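Putative isocitrate dehydrogenase, NAD-dependent (Methylococcus capsulatus, PDB 6LKY) probably catalyses the NAD-dependent oxidation of isocitrate, with magnesium as the likely metal cofactor, and is captured here with NAD bound. Local coordinates at residues Lys3-Val17 with Ser57-Thr70. The protein carries 1 engineered substitution. Residues are numbered along the deposited sequence; the frame is centred on the assembly and turned at random.
Sequences KITLIPGDGIGPSIV and SIRANRICFKGPLT. With NAD (nicotinamide-adenine-dinucleotide), chain C.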
# COMPACT_ATOMS: atom_id res chain seq x y z
N LYS A 3 0.67 -31.32 20.64
CA LYS A 3 1.79 -30.60 21.22
C LYS A 3 2.19 -29.44 20.31
O LYS A 3 2.59 -29.66 19.16
CB LYS A 3 2.98 -31.53 21.45
CG LYS A 3 4.12 -30.85 22.20
CD LYS A 3 5.21 -31.84 22.57
CE LYS A 3 6.25 -31.15 23.43
NZ LYS A 3 7.43 -32.02 23.65
N ILE A 4 2.13 -28.21 20.83
CA ILE A 4 2.22 -26.99 20.03
C ILE A 4 3.23 -26.04 20.66
O ILE A 4 3.12 -25.72 21.85
CB ILE A 4 0.85 -26.31 19.93
CG1 ILE A 4 -0.11 -27.16 19.09
CG2 ILE A 4 0.99 -24.87 19.40
CD1 ILE A 4 -1.49 -26.61 19.02
N THR A 5 4.19 -25.56 19.85
CA THR A 5 5.14 -24.58 20.36
C THR A 5 4.43 -23.25 20.57
O THR A 5 3.64 -22.82 19.72
CB THR A 5 6.31 -24.41 19.39
OG1 THR A 5 7.02 -25.66 19.27
CG2 THR A 5 7.28 -23.33 19.88
N LEU A 6 4.67 -22.62 21.72
CA LEU A 6 3.95 -21.42 22.13
C LEU A 6 4.95 -20.30 22.40
O LEU A 6 5.84 -20.46 23.25
CB LEU A 6 3.10 -21.69 23.38
CG LEU A 6 2.31 -20.52 23.97
CD1 LEU A 6 1.20 -20.12 23.00
CD2 LEU A 6 1.72 -20.88 25.34
N ILE A 7 4.80 -19.18 21.71
CA ILE A 7 5.71 -18.05 21.83
C ILE A 7 4.91 -16.83 22.26
O ILE A 7 4.19 -16.24 21.46
CB ILE A 7 6.46 -17.79 20.52
CG1 ILE A 7 7.26 -19.03 20.09
CG2 ILE A 7 7.32 -16.54 20.67
CD1 ILE A 7 7.96 -18.90 18.73
N PRO A 8 5.00 -16.43 23.53
CA PRO A 8 4.20 -15.29 24.00
C PRO A 8 4.53 -13.98 23.30
O PRO A 8 3.63 -13.14 23.11
CB PRO A 8 4.53 -15.23 25.49
CG PRO A 8 4.99 -16.64 25.82
CD PRO A 8 5.76 -17.06 24.62
N GLY A 9 5.80 -13.75 22.96
CA GLY A 9 6.16 -12.58 22.17
C GLY A 9 6.39 -11.31 22.98
O GLY A 9 6.72 -11.35 24.17
N ASP A 10 6.20 -10.17 22.31
CA ASP A 10 6.64 -8.87 22.79
C ASP A 10 5.46 -7.92 22.96
O ASP A 10 4.41 -8.08 22.32
CB ASP A 10 7.66 -8.26 21.81
CG ASP A 10 8.94 -9.07 21.73
OD1 ASP A 10 9.32 -9.66 22.77
OD2 ASP A 10 9.54 -9.15 20.64
N GLY A 11 5.65 -6.91 23.80
CA GLY A 11 4.65 -5.86 23.95
C GLY A 11 3.33 -6.44 24.43
O GLY A 11 3.25 -7.08 25.49
N ILE A 12 2.27 -6.23 23.64
CA ILE A 12 0.96 -6.77 23.98
C ILE A 12 0.87 -8.28 23.78
O ILE A 12 -0.15 -8.88 24.14
CB ILE A 12 -0.15 -6.06 23.17
CG1 ILE A 12 0.12 -6.20 21.67
CG2 ILE A 12 -0.26 -4.59 23.59
CD1 ILE A 12 -1.09 -5.89 20.81
N GLY A 13 1.91 -8.89 23.21
CA GLY A 13 1.91 -10.31 22.92
C GLY A 13 1.43 -11.20 24.06
O GLY A 13 0.44 -11.93 23.93
N PRO A 14 2.14 -11.18 25.20
CA PRO A 14 1.78 -12.10 26.30
C PRO A 14 0.32 -12.00 26.74
O PRO A 14 -0.30 -13.05 26.96
CB PRO A 14 2.76 -11.71 27.41
CG PRO A 14 3.98 -11.24 26.67
CD PRO A 14 3.42 -10.48 25.47
N SER A 15 -0.25 -10.80 26.84
CA SER A 15 -1.64 -10.71 27.27
C SER A 15 -2.57 -11.36 26.25
O SER A 15 -3.35 -12.25 26.59
CB SER A 15 -2.04 -9.25 27.53
OG SER A 15 -1.94 -8.44 26.37
N ILE A 16 -2.46 -10.95 24.98
CA ILE A 16 -3.39 -11.47 23.98
C ILE A 16 -3.18 -12.97 23.77
O ILE A 16 -4.15 -13.73 23.65
CB ILE A 16 -3.26 -10.68 22.67
CG1 ILE A 16 -1.89 -10.90 22.02
CG2 ILE A 16 -3.51 -9.20 22.94
CD1 ILE A 16 -1.72 -10.21 20.69
N VAL A 17 -1.93 -13.44 23.80
CA VAL A 17 -1.69 -14.87 23.69
C VAL A 17 -2.32 -15.58 24.87
O VAL A 17 -2.97 -16.63 24.73
CB VAL A 17 -0.17 -15.16 23.58
CG1 VAL A 17 0.13 -16.64 23.81
CG2 VAL A 17 0.38 -14.69 22.22
N SER A 57 12.26 -26.78 18.85
CA SER A 57 10.91 -27.11 19.30
C SER A 57 9.90 -27.02 18.16
O SER A 57 9.04 -27.89 18.02
CB SER A 57 10.51 -26.18 20.45
OG SER A 57 9.11 -26.22 20.69
N ILE A 58 9.99 -25.97 17.34
CA ILE A 58 9.03 -25.84 16.24
C ILE A 58 9.25 -26.96 15.22
O ILE A 58 8.29 -27.53 14.70
CB ILE A 58 9.10 -24.46 15.58
CG1 ILE A 58 8.85 -23.36 16.60
CG2 ILE A 58 8.06 -24.38 14.45
CD1 ILE A 58 9.13 -21.95 16.10
N ARG A 59 10.50 -27.29 14.93
CA ARG A 59 10.72 -28.36 13.95
C ARG A 59 10.32 -29.72 14.49
O ARG A 59 9.98 -30.61 13.71
CB ARG A 59 12.17 -28.36 13.49
CG ARG A 59 12.48 -27.13 12.70
CD ARG A 59 13.62 -27.34 11.75
NE ARG A 59 14.84 -26.77 12.29
CZ ARG A 59 15.59 -25.90 11.62
NH1 ARG A 59 15.20 -25.52 10.42
NH2 ARG A 59 16.70 -25.42 12.17
N ALA A 60 10.35 -29.90 15.81
CA ALA A 60 9.85 -31.14 16.39
C ALA A 60 8.33 -31.20 16.33
O ALA A 60 7.75 -32.20 15.88
CB ALA A 60 10.34 -31.30 17.84
N ASN A 61 7.66 -30.13 16.78
CA ASN A 61 6.20 -30.16 16.90
C ASN A 61 5.47 -29.90 15.59
O ASN A 61 4.35 -30.38 15.42
CB ASN A 61 5.75 -29.13 17.94
CG ASN A 61 6.29 -29.43 19.32
OD1 ASN A 61 6.67 -30.57 19.62
ND2 ASN A 61 6.33 -28.41 20.18
N ARG A 62 6.05 -29.10 14.69
CA ARG A 62 5.53 -28.75 13.36
C ARG A 62 4.41 -27.72 13.44
O ARG A 62 3.93 -27.29 12.39
CB ARG A 62 5.01 -29.96 12.55
CG ARG A 62 6.00 -31.10 12.32
CD ARG A 62 7.46 -30.66 12.14
NE ARG A 62 7.77 -30.05 10.83
CZ ARG A 62 9.00 -29.76 10.42
NH1 ARG A 62 10.05 -30.04 11.18
NH2 ARG A 62 9.20 -29.21 9.23
N ILE A 63 3.96 -27.33 14.63
CA ILE A 63 2.89 -26.34 14.80
C ILE A 63 3.34 -25.33 15.84
O ILE A 63 3.88 -25.69 16.89
CB ILE A 63 1.55 -26.99 15.22
CG1 ILE A 63 1.20 -28.16 14.29
CG2 ILE A 63 0.44 -25.96 15.21
CD1 ILE A 63 0.84 -27.72 12.88
N CYS A 64 3.09 -24.05 15.56
CA CYS A 64 3.54 -22.97 16.42
C CYS A 64 2.47 -21.90 16.50
O CYS A 64 1.83 -21.56 15.50
CB CYS A 64 4.87 -22.38 15.94
SG CYS A 64 5.53 -21.05 16.97
N PHE A 65 2.25 -21.40 17.71
CA PHE A 65 1.33 -20.31 18.02
C PHE A 65 2.19 -19.16 18.53
O PHE A 65 2.83 -19.29 19.58
CB PHE A 65 0.31 -20.78 19.06
CG PHE A 65 -0.91 -19.94 19.15
CD1 PHE A 65 -1.60 -19.56 18.01
CD2 PHE A 65 -1.41 -19.56 20.39
CE1 PHE A 65 -2.76 -18.80 18.11
CE2 PHE A 65 -2.55 -18.79 20.49
CZ PHE A 65 -3.23 -18.41 19.36
N LYS A 66 2.23 -18.05 17.79
CA LYS A 66 3.26 -17.04 17.99
C LYS A 66 2.64 -15.66 18.18
O LYS A 66 1.93 -15.17 17.30
CB LYS A 66 4.25 -17.02 16.81
CG LYS A 66 5.45 -16.10 17.04
CD LYS A 66 6.14 -15.69 15.72
CE LYS A 66 5.19 -15.01 14.76
NZ LYS A 66 4.76 -13.63 15.16
N GLY A 67 2.90 -15.05 19.33
CA GLY A 67 2.54 -13.67 19.54
C GLY A 67 3.43 -12.75 18.71
O GLY A 67 4.40 -13.20 18.10
N PRO A 68 3.10 -11.47 18.66
CA PRO A 68 3.88 -10.54 17.83
C PRO A 68 5.30 -10.40 18.34
O PRO A 68 5.54 -10.38 19.55
CB PRO A 68 3.12 -9.21 17.96
CG PRO A 68 2.41 -9.33 19.31
CD PRO A 68 1.99 -10.79 19.35
N LEU A 69 6.25 -10.29 17.41
CA LEU A 69 7.66 -10.16 17.76
C LEU A 69 8.17 -8.81 17.28
O LEU A 69 7.97 -8.44 16.12
CB LEU A 69 8.47 -11.30 17.15
CG LEU A 69 8.07 -12.68 17.71
CD1 LEU A 69 8.94 -13.80 17.13
CD2 LEU A 69 8.17 -12.67 19.23
N THR A 70 8.80 -8.07 18.19
CA THR A 70 9.39 -6.77 17.84
C THR A 70 10.58 -6.95 16.90
O THR A 70 11.46 -7.78 17.15
CB THR A 70 9.83 -6.05 19.12
OG1 THR A 70 8.68 -5.59 19.82
CG2 THR A 70 10.79 -4.87 18.82
PA NAD C . 1.71 -2.35 15.38
O1A NAD C . 2.46 -2.91 16.56
O2A NAD C . 0.86 -3.41 14.74
O5B NAD C . 0.87 -1.08 15.85
C5B NAD C . 0.16 -0.33 14.86
C4B NAD C . -1.03 0.33 15.52
O4B NAD C . -2.03 -0.69 15.73
C3B NAD C . -0.63 0.89 16.88
O3B NAD C . -1.24 2.15 17.11
C2B NAD C . -1.16 -0.15 17.86
O2B NAD C . -1.49 0.38 19.15
C1B NAD C . -2.34 -0.76 17.12
N9A NAD C . -2.40 -2.12 17.63
C8A NAD C . -1.91 -3.24 16.80
N7A NAD C . -2.39 -4.36 17.63
C5A NAD C . -3.79 -4.02 17.85
C6A NAD C . -4.30 -4.60 19.17
N6A NAD C . -4.47 -6.05 19.01
N1A NAD C . -5.60 -3.98 19.44
C2A NAD C . -5.55 -2.52 19.65
N3A NAD C . -4.24 -1.96 19.28
C4A NAD C . -3.76 -2.52 18.02
O3 NAD C . 2.73 -1.85 14.24
PN NAD C . 4.04 -0.97 14.46
O1N NAD C . 3.92 0.02 15.58
O2N NAD C . 4.29 -0.29 13.12
O5D NAD C . 5.23 -1.99 14.80
C5D NAD C . 5.53 -2.34 16.16
C4D NAD C . 6.46 -3.54 16.18
O4D NAD C . 5.77 -4.75 15.83
C3D NAD C . 7.61 -3.36 15.19
O3D NAD C . 8.82 -3.70 15.87
C2D NAD C . 7.30 -4.37 14.11
O2D NAD C . 8.45 -4.93 13.48
C1D NAD C . 6.56 -5.47 14.86
N1N NAD C . 5.81 -6.30 13.89
C2N NAD C . 5.39 -7.59 14.41
C3N NAD C . 4.85 -8.36 13.23
C7N NAD C . 4.77 -9.87 13.46
O7N NAD C . 3.63 -10.45 12.86
N7N NAD C . 4.89 -10.20 14.88
C4N NAD C . 3.58 -7.76 12.63
C5N NAD C . 3.71 -6.26 12.41
C6N NAD C . 4.74 -5.50 13.24
O HOH W 1 8.73 -31.63 21.35
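T5 meets helix 57-61 through its hydroxyl: OG1 donates to S57 OG at 2.6 Å and accepts from N61 ND2, which lies 3.0 Å from OG1. With OG1 anti to the carbonyl carbon (chi1 -62°), the hydroxyl faces the helix while CG2 packs against I58 CG1. A valine here would probably deprive S57 and N61 of the hydroxyl they share, leaving D34 as the partner of S57. Around this grip strands 3-7 and 63-66 pair in parallel, F65 N giving a nearly straight bond to T5 O (2.8 Å) and G67 N another to I7 O. I7 CD1 rests on C64 SG at 3.7 Å, whereas on the other face L6 CD1 reaches the edge of the F65 ring. Beyond the strands, D10 N bonds P68 O, and D10 OD2 takes T70 N (2.8 Å) on its anti lone pair; the backbone amides of M40 and A41 also bind this carboxylate. G67 is glycine because a CB would strike P8 O and V17. K66, P68, L69 and T70 belong to the NAD pocket, K66 also salt-bridged to E260. The paired strands lie in the large mixed sheet of the isocitrate/isopropylmalate dehydrogenase fold, between strands 31-35 and 257-261, with helix 278-290 covering F65 and V17.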